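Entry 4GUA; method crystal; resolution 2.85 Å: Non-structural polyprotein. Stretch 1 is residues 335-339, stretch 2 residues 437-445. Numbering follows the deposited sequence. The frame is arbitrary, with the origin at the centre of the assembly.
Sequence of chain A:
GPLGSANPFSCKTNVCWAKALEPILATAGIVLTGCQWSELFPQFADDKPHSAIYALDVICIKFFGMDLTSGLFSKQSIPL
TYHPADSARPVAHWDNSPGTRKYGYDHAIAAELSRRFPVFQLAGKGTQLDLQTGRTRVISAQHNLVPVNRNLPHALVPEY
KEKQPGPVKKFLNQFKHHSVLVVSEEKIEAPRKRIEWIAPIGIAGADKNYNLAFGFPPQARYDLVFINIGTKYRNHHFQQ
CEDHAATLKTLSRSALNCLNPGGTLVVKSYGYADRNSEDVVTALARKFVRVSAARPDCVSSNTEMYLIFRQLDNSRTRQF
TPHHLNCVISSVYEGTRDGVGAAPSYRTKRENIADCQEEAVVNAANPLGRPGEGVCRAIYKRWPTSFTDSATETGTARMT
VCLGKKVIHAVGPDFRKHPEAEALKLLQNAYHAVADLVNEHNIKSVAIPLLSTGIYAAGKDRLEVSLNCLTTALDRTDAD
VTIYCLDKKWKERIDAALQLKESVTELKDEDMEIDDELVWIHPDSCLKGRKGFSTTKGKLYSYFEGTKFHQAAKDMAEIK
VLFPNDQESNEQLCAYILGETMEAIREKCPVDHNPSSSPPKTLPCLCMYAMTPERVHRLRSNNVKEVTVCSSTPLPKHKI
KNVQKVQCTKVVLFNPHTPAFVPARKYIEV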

ATOM      1  N   GLY A 335       2.532  13.015 -14.935  1.00 93.13           N
ATOM      2  CA  GLY A 335       2.575  14.448 -15.182  1.00 98.19           C
ATOM      3  C   GLY A 335       1.378  15.221 -14.649  1.00100.37           C
ATOM      4  O   GLY A 335       1.410  16.451 -14.553  1.00105.18           O
ATOM      5  N   THR A 336       0.333  14.497 -14.264  1.00 89.61           N
ATOM      6  CA  THR A 336      -0.912  15.108 -13.810  1.00 79.88           C
ATOM      7  C   THR A 336      -0.768  15.940 -12.537  1.00 80.39           C
ATOM      8  O   THR A 336      -1.589  16.817 -12.272  1.00 78.33           O
ATOM      9  CB  THR A 336      -1.973  14.002 -13.550  1.00 86.51           C
ATOM     10  OG1 THR A 336      -2.551  13.592 -14.795  1.00 89.52           O
ATOM     11  CG2 THR A 336      -3.085  14.485 -12.614  1.00 85.34           C
ATOM     12  N   ARG A 337       0.283  15.692 -11.764  1.00 86.60           N
ATOM     13  CA  ARG A 337       0.448  16.372 -10.485  1.00 92.63           C
ATOM     14  C   ARG A 337       1.807  16.995 -10.276  1.00 93.84           C
ATOM     15  O   ARG A 337       2.670  16.932 -11.149  1.00 99.26           O
ATOM     16  CB  ARG A 337       0.209  15.395  -9.342  1.00 96.56           C
ATOM     17  CG  ARG A 337      -1.217  15.097  -9.061  1.00 92.98           C
ATOM     18  CD  ARG A 337      -1.255  14.224  -7.858  1.00 90.10           C
ATOM     19  NE  ARG A 337      -2.601  13.793  -7.547  1.00 89.87           N
ATOM     20  CZ  ARG A 337      -3.126  13.822  -6.331  1.00 92.18           C
ATOM     21  NH1 ARG A 337      -2.422  14.260  -5.290  1.00 90.21           N
ATOM     22  NH2 ARG A 337      -4.365  13.404  -6.161  1.00 97.99           N
ATOM     23  N   ASP A 338       2.012  17.548  -9.081  1.00 90.18           N
ATOM     24  CA  ASP A 338       3.172  18.392  -8.879  1.00 91.21           C
ATOM     25  C   ASP A 338       4.371  17.429  -8.729  1.00 85.02           C
ATOM     26  O   ASP A 338       5.197  17.369  -9.637  1.00 76.18           O
ATOM     27  CB  ASP A 338       2.987  19.383  -7.705  1.00 88.53           C
ATOM     28  CG  ASP A 338       1.508  19.646  -7.358  1.00 72.71           C
ATOM     29  OD1 ASP A 338       0.632  19.453  -8.222  1.00 67.60           O
ATOM     30  OD2 ASP A 338       1.225  20.055  -6.210  1.00 65.03           O
ATOM     31  N   GLY A 339       4.480  16.651  -7.648  1.00 90.26           N
ATOM     32  CA  GLY A 339       3.898  16.949  -6.350  1.00 93.52           C
ATOM     33  C   GLY A 339       5.023  17.628  -5.583  1.00 94.18           C
ATOM     34  O   GLY A 339       6.117  17.729  -6.133  1.00 90.86           O
ATOM     35  N   LEU A 437     -12.271  11.208  -3.830  1.00 62.95           N
ATOM     36  CA  LEU A 437     -12.500  12.267  -4.811  1.00 57.77           C
ATOM     37  C   LEU A 437     -11.439  13.359  -4.748  1.00 58.28           C
ATOM     38  O   LEU A 437     -10.975  13.847  -5.785  1.00 54.60           O
ATOM     39  CB  LEU A 437     -13.890  12.868  -4.608  1.00 55.56           C
ATOM     40  CG  LEU A 437     -15.013  11.949  -5.093  1.00 58.57           C
ATOM     41  CD1 LEU A 437     -16.382  12.445  -4.638  1.00 56.78           C
ATOM     42  CD2 LEU A 437     -14.964  11.820  -6.613  1.00 55.47           C
ATOM     43  N   VAL A 438     -11.069  13.748  -3.529  1.00 59.67           N
ATOM     44  CA  VAL A 438     -10.063  14.783  -3.323  1.00 59.64           C
ATOM     45  C   VAL A 438      -8.766  14.370  -4.001  1.00 59.12           C
ATOM     46  O   VAL A 438      -8.136  15.158  -4.712  1.00 52.50           O
ATOM     47  CB  VAL A 438      -9.806  15.026  -1.829  1.00 60.59           C
ATOM     48  CG1 VAL A 438      -8.485  15.760  -1.617  1.00 61.84           C
ATOM     49  CG2 VAL A 438     -10.953  15.807  -1.225  1.00 62.00           C
ATOM     50  N   ASN A 439      -8.389  13.113  -3.808  1.00 58.24           N
ATOM     51  CA  ASN A 439      -7.167  12.607  -4.402  1.00 56.98           C
ATOM     52  C   ASN A 439      -7.281  12.457  -5.911  1.00 57.38           C
ATOM     53  O   ASN A 439      -6.374  12.830  -6.642  1.00 61.48           O
ATOM     54  CB  ASN A 439      -6.785  11.275  -3.771  1.00 57.99           C
ATOM     55  CG  ASN A 439      -6.304  11.439  -2.359  1.00 62.81           C
ATOM     56  OD1 ASN A 439      -5.792  12.496  -1.993  1.00 66.69           O
ATOM     57  ND2 ASN A 439      -6.446  10.393  -1.555  1.00 64.43           N
ATOM     58  N   GLU A 440      -8.412  11.949  -6.382  1.00 58.27           N
ATOM     59  CA  GLU A 440      -8.577  11.655  -7.796  1.00 59.26           C
ATOM     60  C   GLU A 440      -8.582  12.946  -8.621  1.00 56.88           C
ATOM     61  O   GLU A 440      -8.096  12.972  -9.751  1.00 55.89           O
ATOM     62  CB  GLU A 440      -9.869  10.862  -8.028  1.00 64.87           C
ATOM     63  CG  GLU A 440      -9.799   9.405  -7.578  1.00 73.44           C
ATOM     64  CD  GLU A 440     -11.175   8.733  -7.503  1.00 84.49           C
ATOM     65  OE1 GLU A 440     -12.181   9.386  -7.870  1.00 87.64           O
ATOM     66  OE2 GLU A 440     -11.250   7.557  -7.065  1.00 83.17           O
ATOM     67  N   HIS A 441      -9.151  14.010  -8.060  1.00 48.79           N
ATOM     68  CA  HIS A 441      -9.207  15.301  -8.745  1.00 46.27           C
ATOM     69  C   HIS A 441      -8.138  16.299  -8.317  1.00 52.49           C
ATOM     70  O   HIS A 441      -8.181  17.458  -8.716  1.00 52.68           O
ATOM     71  CB  HIS A 441     -10.604  15.892  -8.624  1.00 51.77           C
ATOM     72  CG  HIS A 441     -11.633  15.098  -9.361  1.00 58.62           C
ATOM     73  ND1 HIS A 441     -12.379  14.109  -8.761  1.00 64.39           N
ATOM     74  CD2 HIS A 441     -12.007  15.115 -10.661  1.00 58.50           C
ATOM     75  CE1 HIS A 441     -13.186  13.564  -9.655  1.00 64.17           C
ATOM     76  NE2 HIS A 441     -12.979  14.157 -10.816  1.00 63.58           N
ATOM     77  N   ASN A 442      -7.206  15.850  -7.482  1.00 61.92           N
ATOM     78  CA  ASN A 442      -6.137  16.701  -6.964  1.00 59.74           C
ATOM     79  C   ASN A 442      -6.656  18.009  -6.386  1.00 59.71           C
ATOM     80  O   ASN A 442      -6.151  19.086  -6.696  1.00 64.51           O
ATOM     81  CB  ASN A 442      -5.102  17.001  -8.040  1.00 61.58           C
ATOM     82  CG  ASN A 442      -3.807  17.527  -7.455  1.00 64.36           C
ATOM     83  OD1 ASN A 442      -3.545  17.362  -6.264  1.00 66.23           O
ATOM     84  ND2 ASN A 442      -3.000  18.177  -8.283  1.00 67.37           N
ATOM     85  N   ILE A 443      -7.675  17.898  -5.547  1.00 58.93           N
ATOM     86  CA  ILE A 443      -8.257  19.040  -4.872  1.00 60.85           C
ATOM     87  C   ILE A 443      -7.321  19.523  -3.767  1.00 64.42           C
ATOM     88  O   ILE A 443      -6.918  18.752  -2.893  1.00 63.37           O
ATOM     89  CB  ILE A 443      -9.625  18.664  -4.299  1.00 61.62           C
ATOM     90  CG1 ILE A 443     -10.544  18.235  -5.448  1.00 58.57           C
ATOM     91  CG2 ILE A 443     -10.211  19.825  -3.498  1.00 63.09           C
ATOM     92  CD1 ILE A 443     -11.937  17.888  -5.024  1.00 58.25           C
ATOM     93  N   LYS A 444      -6.966  20.802  -3.830  1.00 64.77           N
ATOM     94  CA  LYS A 444      -5.957  21.375  -2.946  1.00 67.94           C
ATOM     95  C   LYS A 444      -6.501  21.758  -1.559  1.00 64.39           C
ATOM     96  O   LYS A 444      -5.787  21.691  -0.556  1.00 62.38           O
ATOM     97  CB  LYS A 444      -5.317  22.593  -3.614  1.00 71.99           C
ATOM     98  CG  LYS A 444      -4.654  22.308  -4.956  1.00 73.08           C
ATOM     99  CD  LYS A 444      -3.257  21.744  -4.766  1.00 79.97           C
ATOM    100  CE  LYS A 444      -2.414  21.873  -6.031  1.00 83.32           C
ATOM    101  NZ  LYS A 444      -1.150  21.076  -5.962  1.00 85.84           N
ATOM    102  N   SER A 445      -7.758  22.181  -1.507  1.00 58.34           N
ATOM    103  CA  SER A 445      -8.381  22.554  -0.245  1.00 57.40           C
ATOM    104  C   SER A 445      -9.831  22.105  -0.246  1.00 62.73           C
ATOM    105  O   SER A 445     -10.501  22.130  -1.285  1.00 62.94           O
ATOM    106  CB  SER A 445      -8.334  24.068  -0.044  1.00 55.08           C
ATOM    107  OG  SER A 445      -8.853  24.749  -1.178  1.00 52.41           O
TER

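How are the two backbones arranged? Residues 335-339 form an irregular segment that starts where a helix ends: Gly 335 has positive phi and closes a Schellman motif, with two bonds back into the last turn. At those angles a CB would be jammed against the carbonyl oxygen of the preceding residue, so the position calls for glycine. A cis peptide bond precedes Gly 339. The second stretch is also a helix end, helical through Glu 440 and leaving helical angles at His 441. There the amide N of His 441 still bonds Leu 437 O at 2.9 Å, while Ile 443 N reaches back to Val 438 O, also at 2.9 Å, folding the chain over the last turn. The two backbones stay well apart, the nearest CA atoms, those of Arg 337 and Asn 442, lying 7.5 Å from each other, so side chains must bridge the gap.

Which interaction most clearly ties the stretches together? It is the salt bridge between Asp 338 and Lys 444, with OD2 of Asp 338 2.6 Å from NZ of Lys 444. Both CA-to-CB bonds point sideways, yet the ends of both side chains come nearer to the opposing stretch. The long lysine chain, extended in its outer part with chi3 and chi4 both t, carries its ammonium group to the carboxylate, where opposite charges attract.

What does Arg 337 do at the helix end? Its side chain, m at chi1 and t at chi2 and chi3, extends until the guanidinium lies beside the final turn. Asn 439 O sits at the edge of the group, near its plane, but the modelled 2.1 Å from Arg 337 NH2 to Asn 439 O is a clash, too short to be read as a hydrogen bond. The overlap leaves the placing of these atoms unsure, and no bond is inferred from it.

What does Asn 442 meet in the first stretch? Its CA-to-CB bond points toward the first stretch, bringing the amide up to both Arg 337 and Asp 338. OD1 of Asn 442 lies over one face of the guanidinium, 3.4 Å from NH1 of Arg 337, an approach whose angle is too poor for a hydrogen bond. ND2 of Asn 442 is 3.9 Å from OD1 of Asp 338, so this is polar proximity rather than a bond. Altogether the contact buries a modest 254 Å², with no hydrogen bond crossing it.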